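Local coordinates for protein sulfate adenylyltransferase, adenylylsulfate kinase (Thiobacillus denitrificans, PDB 3CR8) that acts as an APS kinase, transferring phosphate from ATP to adenosine 5'-phosphosulfate to form 3'-phosphoadenylyl sulfate, and lacks ATP sulfurylase activity despite its sulfurylase-like domain, at residues 388-393 / 530-534; 436-440 / 463-469; 369-374 / 443-449; 219-223 / 351-355; 143-148 / 210-214. All coordinates share one frame; numbering follows the deposited sequence.

Overall arrangement
Contacts 1, 2 and 3 belong to the kinase part of the chain, contacts 4 and 5 to the sulfurylase-like part. Contact 3, two buried parallel strands, is the core of the first group: contact 1 touches it on the face of V372 and I446, contact 2 on that of T371. Backbone hydrogen bonds hold contact 3, whereas contact 1 is buried and mainly apolar, and contact 2 is partly buried, with a charged pair at its border. Contacts 4 and 5 share helix 210-220, their centres about 16 Å apart. Each joins an arginine to a carboxylate: within one segment beside several rings in buried contact 5, across the segments beside one ring in partly buried contact 4.

Contact 1. Residues 388-393 / 530-534; sequences ALAARL and VQQIL
L534 lays its CD1 methyl over one face of the R392 guanidinium, offset toward the rim, with L534 CD1 3.5 Å from R392 CZ. Bends at chi2 (-64°) and chi3 (-34°) bring the arginine's flat group to this methyl, while its stem stays beside the valine, R392 CG to V530 CG1 3.7 Å. A residue with an aliphatic stem and a charged end suits this border: carbon meets carbon, and the charge has a long, weak ion pair with E395. The two helices belong to the P-loop kinase fold. Helix 380-394 follows the predicted ATP-binding loop, helix 526-540 is the last of the chain, and the axes of 388-393 and 530-534 cross at -54°, at closest 10.3 Å apart. Toward the sheet the meeting is apolar. L389 runs at a slant to I533, with L389 CG 3.5 Å from I533 CD1, and both side chains touch F374 of strand 370-376. L393 and L534 run antiparallel, L393 CD2 to L534 CD2 3.8 Å. A388 offers a single methyl, its CB 3.6 Å from V530 CG2, and so small a residue lets the valine come close. Q531 gives NE2 to A227 O of the second subunit.

Contact 2. Residues 436-440 / 463-469; sequences SEITK and MIEAVGG
S436 sets its CB against the backbone of I464, S436 CB to I464 CA 4.2 Å, and a side chain this small allows the two helices to come close here. Its OG is turned between the backbone N and the carbonyl carbon (chi1 73°); there it hydrogen-bonds F433 O in its own helix and lies 3.9 Å from M463 SD. T439, one turn on, points at the other segment and stands nearly perpendicular to I464, T439 CG2 to I464 CD1 3.7 Å. Both residues touch T371, which places helices 421-440 and 454-465 on the same face of the kinase sheet. T439 OG1 stands 3.7 Å from CA of G468, a residue with no side chain to crowd the hydroxyl. K440 ends the helix with its stem against V467 and its extended chain carrying NZ back to E437, NZ to OE2 3.1 Å in a salt bridge. NZ also hydrogen-bonds T402 OG1 of the third subunit. A methionine in its place would probably leave the E437 carboxylate without its counter-charge and T402 without this donor. The chemistry is divided: carbon packing joins the segments, while S436 OG, E437 and K440 NZ bond within the first helix or to the neighbouring subunit.

Contact 3. Residues 369-374 / 443-449; sequences GFTVFF and GIAICAP
F374 N donates to C447 O at 2.8 Å, with the nitrogen nearly in line with the C=O bond. The same oxygen lies at the edge of the F374 ring, in its plane. Next along the ladder C447 N reaches V372 O at 2.9 Å in a fairly straight bond (166°), followed by A445 N to F370 O and F370 N to G443 O, as expected of neighbouring parallel strands; V372 N to A445 O is less certain. G369 suits its place, since a CB there would probably crowd G443 O. On one face of the sheet F370 and I444 run alongside each other. With its CG between the backbone N and the carbonyl carbon (chi1 61°), the phenylalanine turns a ring face to I444, whose CB is 4.0 Å from the F370 centroid in a CH-pi contact. V372 packs on I446 on this face too. F374 CE1 is 3.9 Å from I446 CG2. The other face carries T371, A445, F373 and C447; small A445 lets A435 of helix 421-440 pack against it. F373 is nearly perpendicular to P449, F373 CZ to P449 CG 3.7 Å, and C447 SG stands obliquely to the F373 ring. Parallel strands in the order 2-3-1-4-5 mark the P-loop kinase fold: strand 370-376 is the central one and leads into the predicted ATP-binding loop, whose residues F374 touches.

Contact 4. Residues 219-223 / 351-355; sequences AIRDR and FPEVL
R223 grips E353 side-on, and the pair ties the turn just after helix 210-220 to the start of helix 352-361 in the sulfurylase-like domain. NE of R223 donates to OE1 of E353 at 3.0 Å, meeting the syn lone pair of OE1. NH2 of R223 reaches OE2 of E353 at 2.7 Å, on its syn side but 25° out of the carboxylate plane. Both bonds run nearly straight in the guanidinium plane, so each carboxylate oxygen receives a donor from R223 and the arginine is held against rotation. E353 lies in the first turn of its helix, where the helix end would tend to favour a negative charge. R223 N donates to I220 O at 3.1 Å, R223 O accepts from Y180 OH, and L355 N donates to F351 O. F351, at the N-cap position, gives the arginine a hydrophobic bed, its CD2 lying over one guanidinium face. R177 makes a cation-pi contact with that ring, and Y180 meets it edge-to-face. A broad phenylalanine suits a place shared by several partners. In R223 a bend at chi2 (-85°) carries the guanidinium to E353, while chi1 (-60°) sets CG over the ring face, 4.1 Å from the F351 centroid.

Contact 5. Residues 143-148 / 210-214; sequences DFVSLR and YFGLV
D143 and Y210 provide the polar link between the segments: Y210 OH donates to D143 OD2 at 2.6 Å, from above the carboxylate plane. R148 NH2 donates to the same OD2 at 3.1 Å from the opposite face, so one oxygen is gripped by two donors. R148 adds a straight-on bond from NE to D143 O at 2.8 Å; held side-on by these two oxygens, it ties the end of the V145 to R148 turn back to D143. An arginine and a tyrosine suit a buried aspartate, since together they probably stabilise its negative charge. With an alanine here, the phenol of Y210 and the NH2 of R148 would both probably lose their acceptor, leaving the arginine's charge without its mate. The apolar part centres on F144. CG1 of V214 stands over the F144 ring, 3.7 Å from its centroid, a CH-pi contact made possible by the branch of the valine. L147 runs alongside V214 in the opposite sense. F211 meets F144 obliquely, the planes 48° apart and F211 CD1 3.9 Å from F144 CE2, and its CE1 also touches D143 CB. E395 of the third subunit accepts from F144 N, so the neighbour reaches this loop as well. The loop between strand 126-135 of the mixed sheet and helix 151-160 thus settles on the first turn of helix 210-220, consistent with a link between the PUA-like and sulfurylase-like parts.

Contact 1. Residues 388-393 / 530-534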
# COMPACT_ATOMS: atom_id res chain seq x y z
N ALA A 388 -33.99 7.23 25.77
CA ALA A 388 -33.90 6.08 24.89
C ALA A 388 -33.00 6.41 23.68
O ALA A 388 -32.14 5.62 23.32
CB ALA A 388 -35.28 5.63 24.43
N LEU A 389 -33.21 7.59 23.09
CA LEU A 389 -32.48 7.99 21.90
C LEU A 389 -30.98 8.04 22.21
O LEU A 389 -30.15 7.62 21.41
CB LEU A 389 -33.03 9.33 21.39
CG LEU A 389 -32.74 9.79 19.97
CD1 LEU A 389 -31.96 11.08 20.00
CD2 LEU A 389 -32.05 8.68 19.13
N ALA A 390 -30.64 8.53 23.40
CA ALA A 390 -29.26 8.55 23.88
C ALA A 390 -28.66 7.14 23.91
O ALA A 390 -27.58 6.92 23.41
CB ALA A 390 -29.20 9.18 25.28
N ALA A 391 -29.37 6.20 24.52
CA ALA A 391 -28.88 4.83 24.61
C ALA A 391 -28.53 4.29 23.22
O ALA A 391 -27.44 3.76 23.00
CB ALA A 391 -29.92 3.93 25.28
N ARG A 392 -29.45 4.43 22.27
CA ARG A 392 -29.23 3.96 20.91
C ARG A 392 -27.98 4.58 20.30
O ARG A 392 -27.11 3.86 19.80
CB ARG A 392 -30.42 4.30 20.03
CG ARG A 392 -31.67 3.54 20.36
CD ARG A 392 -31.47 2.06 20.11
NE ARG A 392 -30.58 1.81 18.98
CZ ARG A 392 -30.99 1.41 17.78
NH1 ARG A 392 -32.28 1.19 17.54
NH2 ARG A 392 -30.09 1.21 16.82
N LEU A 393 -27.92 5.92 20.33
CA LEU A 393 -26.83 6.63 19.71
C LEU A 393 -25.49 6.20 20.33
O LEU A 393 -24.45 6.28 19.67
CB LEU A 393 -27.03 8.13 19.81
CG LEU A 393 -28.20 8.52 18.94
CD1 LEU A 393 -28.40 10.03 18.86
CD2 LEU A 393 -28.00 7.94 17.56
N VAL A 530 -38.57 5.98 18.84
CA VAL A 530 -37.11 6.02 18.75
C VAL A 530 -36.62 5.71 17.33
O VAL A 530 -35.84 6.49 16.73
CB VAL A 530 -36.49 5.03 19.74
CG1 VAL A 530 -35.05 4.74 19.38
CG2 VAL A 530 -36.54 5.61 21.11
N GLN A 531 -37.11 4.59 16.79
CA GLN A 531 -36.83 4.17 15.42
C GLN A 531 -37.15 5.28 14.45
O GLN A 531 -36.34 5.60 13.59
CB GLN A 531 -37.65 2.93 15.07
CG GLN A 531 -37.26 2.30 13.78
CD GLN A 531 -35.78 2.05 13.70
OE1 GLN A 531 -35.13 1.80 14.72
NE2 GLN A 531 -35.24 2.09 12.49
N GLN A 532 -38.33 5.87 14.62
CA GLN A 532 -38.80 6.92 13.74
C GLN A 532 -37.83 8.09 13.70
O GLN A 532 -37.69 8.75 12.66
CB GLN A 532 -40.21 7.36 14.12
CG GLN A 532 -40.86 8.33 13.12
CD GLN A 532 -41.01 7.75 11.70
OE1 GLN A 532 -41.47 6.62 11.53
NE2 GLN A 532 -40.63 8.54 10.69
N ILE A 533 -37.13 8.33 14.80
CA ILE A 533 -36.13 9.39 14.77
C ILE A 533 -34.76 8.88 14.27
O ILE A 533 -33.99 9.64 13.66
CB ILE A 533 -36.06 10.27 16.07
CG1 ILE A 533 -35.43 9.53 17.25
CG2 ILE A 533 -37.43 10.70 16.50
CD1 ILE A 533 -35.98 10.02 18.58
N LEU A 534 -34.45 7.60 14.47
CA LEU A 534 -33.21 7.10 13.87
C LEU A 534 -33.35 7.17 12.36
O LEU A 534 -32.39 7.43 11.65
CB LEU A 534 -32.85 5.68 14.34
CG LEU A 534 -32.43 5.68 15.82
CD1 LEU A 534 -32.46 4.30 16.43
CD2 LEU A 534 -31.07 6.34 16.00

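Contact 2. Residues 436-440 / 463-469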
# COMPACT_ATOMS: atom_id res chain seq x y z
N SER A 436 -24.12 23.68 22.05
CA SER A 436 -23.34 24.12 20.90
C SER A 436 -21.89 23.72 21.05
O SER A 436 -21.27 23.30 20.08
CB SER A 436 -23.49 25.63 20.63
OG SER A 436 -22.80 26.40 21.59
N GLU A 437 -21.36 23.86 22.26
CA GLU A 437 -19.98 23.48 22.52
C GLU A 437 -19.82 21.99 22.29
O GLU A 437 -18.83 21.57 21.65
CB GLU A 437 -19.51 23.91 23.91
CG GLU A 437 -19.35 25.40 24.07
CD GLU A 437 -18.06 25.94 23.47
OE1 GLU A 437 -16.97 25.38 23.76
OE2 GLU A 437 -18.13 26.94 22.72
N ILE A 438 -20.76 21.18 22.79
CA ILE A 438 -20.63 19.75 22.52
C ILE A 438 -20.55 19.46 21.01
O ILE A 438 -19.80 18.60 20.56
CB ILE A 438 -21.75 18.90 23.14
CG1 ILE A 438 -21.91 19.19 24.61
CG2 ILE A 438 -21.42 17.44 23.01
CD1 ILE A 438 -20.65 18.95 25.35
N THR A 439 -21.33 20.18 20.21
CA THR A 439 -21.43 19.84 18.80
C THR A 439 -20.29 20.44 17.95
O THR A 439 -19.71 19.75 17.11
CB THR A 439 -22.88 20.06 18.24
OG1 THR A 439 -22.83 20.86 17.04
CG2 THR A 439 -23.74 20.74 19.25
N LYS A 440 -19.98 21.71 18.17
CA LYS A 440 -18.75 22.32 17.68
C LYS A 440 -17.59 21.31 17.77
O LYS A 440 -16.84 21.12 16.82
CB LYS A 440 -18.44 23.57 18.50
CG LYS A 440 -17.04 24.18 18.33
CD LYS A 440 -16.69 24.95 19.58
CE LYS A 440 -15.72 26.09 19.39
NZ LYS A 440 -15.86 27.03 20.58
N MET A 463 -27.61 29.10 16.88
CA MET A 463 -26.37 29.00 17.63
C MET A 463 -25.70 27.66 17.33
O MET A 463 -24.50 27.61 17.05
CB MET A 463 -26.57 29.18 19.14
CG MET A 463 -25.32 29.71 19.88
SD MET A 463 -25.25 29.45 21.67
CE MET A 463 -26.97 29.46 22.14
N ILE A 464 -26.47 26.58 17.34
CA ILE A 464 -25.81 25.30 17.14
C ILE A 464 -25.66 24.94 15.65
O ILE A 464 -24.71 24.26 15.25
CB ILE A 464 -26.43 24.14 17.97
CG1 ILE A 464 -27.07 23.12 17.06
CG2 ILE A 464 -27.36 24.63 19.12
CD1 ILE A 464 -26.11 22.02 16.75
N GLU A 465 -26.56 25.46 14.83
CA GLU A 465 -26.50 25.24 13.39
C GLU A 465 -25.27 25.88 12.76
O GLU A 465 -24.86 25.50 11.65
CB GLU A 465 -27.73 25.84 12.74
CG GLU A 465 -28.49 24.95 11.80
CD GLU A 465 -29.91 25.43 11.60
OE1 GLU A 465 -30.09 26.62 11.22
OE2 GLU A 465 -30.84 24.63 11.82
N ALA A 466 -24.70 26.85 13.47
CA ALA A 466 -23.50 27.57 13.03
C ALA A 466 -22.27 26.70 13.14
O ALA A 466 -21.30 26.82 12.37
CB ALA A 466 -23.30 28.79 13.87
N VAL A 467 -22.33 25.78 14.09
CA VAL A 467 -21.15 25.08 14.52
C VAL A 467 -21.31 23.59 14.23
O VAL A 467 -20.37 22.80 14.36
CB VAL A 467 -20.90 25.41 16.01
CG1 VAL A 467 -21.54 24.39 16.94
CG2 VAL A 467 -19.44 25.57 16.27
N GLY A 468 -22.50 23.22 13.80
CA GLY A 468 -22.82 21.83 13.52
C GLY A 468 -24.27 21.58 13.18
O GLY A 468 -24.98 22.49 12.75
N GLY A 469 -24.71 20.34 13.39
CA GLY A 469 -26.05 19.90 13.00
C GLY A 469 -27.12 20.06 14.08
O GLY A 469 -26.94 19.69 15.25

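Contact 3. Residues 369-374 / 443-449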
# COMPACT_ATOMS: atom_id res chain seq x y z
N GLY A 369 -20.81 16.89 14.48
CA GLY A 369 -21.57 16.93 15.71
C GLY A 369 -22.94 17.44 15.40
O GLY A 369 -23.16 18.05 14.36
N PHE A 370 -23.87 17.17 16.29
CA PHE A 370 -25.22 17.64 16.14
C PHE A 370 -25.96 17.47 17.45
O PHE A 370 -25.68 16.54 18.25
CB PHE A 370 -25.94 16.88 15.06
CG PHE A 370 -26.05 15.39 15.31
CD1 PHE A 370 -24.99 14.55 15.04
CD2 PHE A 370 -27.23 14.83 15.77
CE1 PHE A 370 -25.10 13.20 15.25
CE2 PHE A 370 -27.34 13.47 15.98
CZ PHE A 370 -26.28 12.66 15.73
N THR A 371 -26.89 18.39 17.71
CA THR A 371 -27.74 18.23 18.88
C THR A 371 -29.11 17.79 18.39
O THR A 371 -29.56 18.18 17.31
CB THR A 371 -27.84 19.50 19.78
OG1 THR A 371 -28.88 20.35 19.31
CG2 THR A 371 -26.58 20.27 19.78
N VAL A 372 -29.75 16.93 19.17
CA VAL A 372 -31.13 16.54 18.92
C VAL A 372 -31.94 17.27 19.97
O VAL A 372 -31.76 17.06 21.17
CB VAL A 372 -31.34 15.02 19.13
CG1 VAL A 372 -32.79 14.72 19.26
CG2 VAL A 372 -30.73 14.23 17.98
N PHE A 373 -32.82 18.15 19.51
CA PHE A 373 -33.55 19.06 20.39
C PHE A 373 -35.04 18.71 20.41
O PHE A 373 -35.79 19.02 19.48
CB PHE A 373 -33.35 20.49 19.90
CG PHE A 373 -33.52 21.52 20.96
CD1 PHE A 373 -34.79 21.93 21.36
CD2 PHE A 373 -32.41 22.08 21.57
CE1 PHE A 373 -34.94 22.88 22.34
CE2 PHE A 373 -32.55 23.03 22.54
CZ PHE A 373 -33.82 23.43 22.93
N PHE A 374 -35.48 18.02 21.46
CA PHE A 374 -36.89 17.64 21.59
C PHE A 374 -37.72 18.83 22.08
O PHE A 374 -37.39 19.47 23.07
CB PHE A 374 -37.06 16.52 22.62
CG PHE A 374 -36.50 15.19 22.20
CD1 PHE A 374 -35.13 14.95 22.22
CD2 PHE A 374 -37.35 14.14 21.85
CE1 PHE A 374 -34.61 13.72 21.87
CE2 PHE A 374 -36.84 12.89 21.48
CZ PHE A 374 -35.46 12.69 21.49
N GLY A 443 -19.33 16.20 19.03
CA GLY A 443 -20.12 15.28 19.84
C GLY A 443 -21.59 15.42 19.48
O GLY A 443 -21.96 16.30 18.69
N ILE A 444 -22.43 14.56 20.05
CA ILE A 444 -23.86 14.73 19.87
C ILE A 444 -24.53 15.06 21.20
O ILE A 444 -24.34 14.33 22.19
CB ILE A 444 -24.58 13.52 19.17
CG1 ILE A 444 -25.41 12.73 20.15
CG2 ILE A 444 -23.64 12.54 18.41
CD1 ILE A 444 -25.93 11.52 19.48
N ALA A 445 -25.29 16.16 21.22
CA ALA A 445 -25.98 16.62 22.44
C ALA A 445 -27.47 16.43 22.32
O ALA A 445 -28.07 16.83 21.33
CB ALA A 445 -25.68 18.09 22.73
N ILE A 446 -28.08 15.86 23.35
CA ILE A 446 -29.52 15.57 23.31
C ILE A 446 -30.26 16.33 24.39
O ILE A 446 -30.09 16.05 25.56
CB ILE A 446 -29.79 14.09 23.53
CG1 ILE A 446 -29.30 13.27 22.35
CG2 ILE A 446 -31.23 13.85 23.76
CD1 ILE A 446 -29.10 11.84 22.74
N CYS A 447 -31.11 17.27 23.98
CA CYS A 447 -31.76 18.18 24.90
C CYS A 447 -33.27 18.16 24.85
O CYS A 447 -33.85 18.15 23.77
CB CYS A 447 -31.53 19.62 24.46
SG CYS A 447 -29.86 19.99 24.23
N ALA A 448 -33.89 18.22 26.02
CA ALA A 448 -35.35 18.33 26.12
C ALA A 448 -35.87 19.24 27.24
O ALA A 448 -36.62 18.81 28.10
CB ALA A 448 -35.82 16.89 26.33
N PRO A 449 -35.48 20.52 27.20
CA PRO A 449 -35.95 21.54 28.13
C PRO A 449 -37.38 21.98 27.84
O PRO A 449 -37.97 21.64 26.80
CB PRO A 449 -35.03 22.71 27.79
CG PRO A 449 -34.98 22.64 26.30
CD PRO A 449 -34.67 21.15 26.14

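Contact 4. Residues 219-223 / 351-355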
# COMPACT_ATOMS: atom_id res chain seq x y z
N ALA A 219 -0.64 23.63 4.27
CA ALA A 219 -0.84 22.25 3.83
C ALA A 219 -0.30 22.00 2.45
O ALA A 219 0.24 20.94 2.17
CB ALA A 219 -2.32 21.89 3.90
N ILE A 220 -0.43 23.00 1.58
CA ILE A 220 -0.07 22.82 0.19
C ILE A 220 1.18 23.60 -0.19
O ILE A 220 1.61 23.58 -1.34
CB ILE A 220 -1.22 23.24 -0.70
CG1 ILE A 220 -1.03 24.65 -1.29
CG2 ILE A 220 -2.50 23.20 0.09
CD1 ILE A 220 -2.04 24.94 -2.45
N ARG A 221 1.78 24.29 0.77
CA ARG A 221 2.93 25.10 0.44
C ARG A 221 4.06 24.29 -0.18
O ARG A 221 4.77 24.81 -1.05
CB ARG A 221 3.43 25.88 1.65
CG ARG A 221 4.69 26.67 1.38
CD ARG A 221 5.17 27.39 2.62
NE ARG A 221 5.29 26.46 3.74
CZ ARG A 221 5.62 26.84 4.97
NH1 ARG A 221 5.87 28.12 5.22
NH2 ARG A 221 5.69 25.93 5.95
N ASP A 222 4.23 23.03 0.24
CA ASP A 222 5.36 22.22 -0.25
C ASP A 222 5.26 21.82 -1.72
O ASP A 222 6.24 21.39 -2.32
CB ASP A 222 5.56 20.98 0.62
CG ASP A 222 6.12 21.32 1.97
OD1 ASP A 222 6.96 20.54 2.47
OD2 ASP A 222 5.73 22.38 2.53
N ARG A 223 4.06 21.98 -2.27
CA ARG A 223 3.79 21.75 -3.69
C ARG A 223 4.35 22.89 -4.55
O ARG A 223 4.22 22.88 -5.77
CB ARG A 223 2.28 21.69 -3.95
CG ARG A 223 1.54 20.60 -3.21
CD ARG A 223 1.63 19.33 -3.98
NE ARG A 223 0.96 18.22 -3.32
CZ ARG A 223 0.88 17.02 -3.87
NH1 ARG A 223 1.43 16.83 -5.06
NH2 ARG A 223 0.24 16.03 -3.25
N PHE A 351 -5.47 18.56 -3.80
CA PHE A 351 -4.40 17.69 -3.32
C PHE A 351 -4.91 16.93 -2.10
O PHE A 351 -5.76 17.44 -1.37
CB PHE A 351 -3.15 18.48 -2.94
CG PHE A 351 -2.59 19.33 -4.05
CD1 PHE A 351 -3.04 20.63 -4.24
CD2 PHE A 351 -1.60 18.84 -4.90
CE1 PHE A 351 -2.52 21.43 -5.26
CE2 PHE A 351 -1.06 19.63 -5.94
CZ PHE A 351 -1.52 20.93 -6.12
N PRO A 352 -4.40 15.70 -1.87
CA PRO A 352 -4.81 14.91 -0.70
C PRO A 352 -4.69 15.67 0.62
O PRO A 352 -5.62 15.66 1.41
CB PRO A 352 -3.84 13.74 -0.72
CG PRO A 352 -3.50 13.60 -2.15
CD PRO A 352 -3.45 14.97 -2.71
N GLU A 353 -3.56 16.34 0.83
CA GLU A 353 -3.30 17.14 2.02
C GLU A 353 -4.37 18.20 2.30
O GLU A 353 -4.83 18.33 3.43
CB GLU A 353 -1.96 17.85 1.90
CG GLU A 353 -0.89 16.99 1.36
CD GLU A 353 -0.65 17.23 -0.12
OE1 GLU A 353 -0.05 18.27 -0.48
OE2 GLU A 353 -1.07 16.35 -0.92
N VAL A 354 -4.72 18.98 1.29
CA VAL A 354 -5.68 20.04 1.45
C VAL A 354 -7.02 19.42 1.74
O VAL A 354 -7.75 19.85 2.64
CB VAL A 354 -5.81 20.84 0.15
CG1 VAL A 354 -6.56 22.14 0.39
CG2 VAL A 354 -4.45 21.09 -0.44
N LEU A 355 -7.37 18.40 0.96
CA LEU A 355 -8.64 17.71 1.19
C LEU A 355 -8.69 17.26 2.64
O LEU A 355 -9.67 17.50 3.33
CB LEU A 355 -8.81 16.54 0.23
CG LEU A 355 -9.06 17.06 -1.19
CD1 LEU A 355 -9.50 15.94 -2.09
CD2 LEU A 355 -10.09 18.19 -1.20

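Contact 5. Residues 143-148 / 210-214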
# COMPACT_ATOMS: atom_id res chain seq x y z
N ASP A 143 -0.24 34.20 17.47
CA ASP A 143 -0.35 33.16 16.47
C ASP A 143 0.38 33.49 15.16
O ASP A 143 0.35 34.63 14.68
CB ASP A 143 -1.83 32.94 16.17
CG ASP A 143 -2.53 34.21 15.76
OD1 ASP A 143 -2.58 35.14 16.60
OD2 ASP A 143 -3.03 34.26 14.60
N PHE A 144 1.04 32.50 14.59
CA PHE A 144 1.70 32.66 13.31
C PHE A 144 2.75 33.79 13.28
O PHE A 144 2.99 34.44 12.27
CB PHE A 144 0.67 32.79 12.18
CG PHE A 144 -0.27 31.62 12.10
CD1 PHE A 144 0.20 30.33 12.26
CD2 PHE A 144 -1.62 31.81 11.88
CE1 PHE A 144 -0.64 29.26 12.21
CE2 PHE A 144 -2.48 30.75 11.83
CZ PHE A 144 -1.98 29.47 12.00
N VAL A 145 3.40 33.98 14.40
CA VAL A 145 4.50 34.95 14.48
C VAL A 145 5.44 34.89 13.28
O VAL A 145 5.71 35.91 12.66
CB VAL A 145 5.25 34.84 15.83
CG1 VAL A 145 6.72 35.08 15.67
CG2 VAL A 145 4.67 35.82 16.81
N SER A 146 5.96 33.71 12.95
CA SER A 146 6.83 33.56 11.78
C SER A 146 6.23 34.18 10.50
O SER A 146 6.82 35.10 9.91
CB SER A 146 7.09 32.08 11.52
OG SER A 146 5.97 31.31 11.89
N LEU A 147 5.06 33.68 10.11
CA LEU A 147 4.36 34.06 8.88
C LEU A 147 3.89 35.51 8.75
O LEU A 147 3.54 35.92 7.65
CB LEU A 147 3.16 33.16 8.69
CG LEU A 147 3.62 31.73 8.40
CD1 LEU A 147 2.48 30.71 8.45
CD2 LEU A 147 4.29 31.71 7.06
N ARG A 148 3.89 36.27 9.85
CA ARG A 148 3.43 37.66 9.83
C ARG A 148 4.57 38.61 9.60
O ARG A 148 5.41 38.79 10.47
CB ARG A 148 2.75 38.02 11.15
CG ARG A 148 1.54 37.19 11.47
CD ARG A 148 1.02 37.41 12.87
NE ARG A 148 -0.29 36.80 13.05
CZ ARG A 148 -1.43 37.35 12.66
NH1 ARG A 148 -1.42 38.53 12.06
NH2 ARG A 148 -2.57 36.73 12.86
N TYR A 210 -9.81 32.46 10.12
CA TYR A 210 -8.55 32.59 9.43
C TYR A 210 -7.59 31.45 9.75
O TYR A 210 -6.72 31.14 8.95
CB TYR A 210 -7.90 33.96 9.70
CG TYR A 210 -7.29 34.15 11.07
CD1 TYR A 210 -6.01 33.71 11.34
CD2 TYR A 210 -8.00 34.80 12.10
CE1 TYR A 210 -5.45 33.89 12.59
CE2 TYR A 210 -7.46 35.00 13.32
CZ TYR A 210 -6.17 34.54 13.57
OH TYR A 210 -5.56 34.72 14.80
N PHE A 211 -7.73 30.84 10.92
CA PHE A 211 -6.81 29.79 11.31
C PHE A 211 -6.86 28.66 10.29
O PHE A 211 -5.82 28.21 9.79
CB PHE A 211 -7.13 29.27 12.70
CG PHE A 211 -6.61 30.15 13.80
CD1 PHE A 211 -5.36 29.95 14.34
CD2 PHE A 211 -7.39 31.17 14.30
CE1 PHE A 211 -4.90 30.74 15.36
CE2 PHE A 211 -6.92 31.95 15.32
CZ PHE A 211 -5.68 31.73 15.85
N GLY A 212 -8.07 28.22 9.97
CA GLY A 212 -8.24 27.24 8.92
C GLY A 212 -7.63 27.67 7.59
O GLY A 212 -6.98 26.88 6.91
N LEU A 213 -7.82 28.93 7.21
CA LEU A 213 -7.27 29.43 5.97
C LEU A 213 -5.77 29.30 5.98
O LEU A 213 -5.17 28.81 5.06
CB LEU A 213 -7.61 30.89 5.83
CG LEU A 213 -7.85 31.43 4.44
CD1 LEU A 213 -7.19 32.78 4.44
CD2 LEU A 213 -7.29 30.51 3.36
N VAL A 214 -5.14 29.77 7.04
CA VAL A 214 -3.70 29.67 7.09
C VAL A 214 -3.32 28.21 7.02
O VAL A 214 -2.39 27.84 6.30
CB VAL A 214 -3.12 30.30 8.35
CG1 VAL A 214 -1.61 29.97 8.46
CG2 VAL A 214 -3.38 31.78 8.33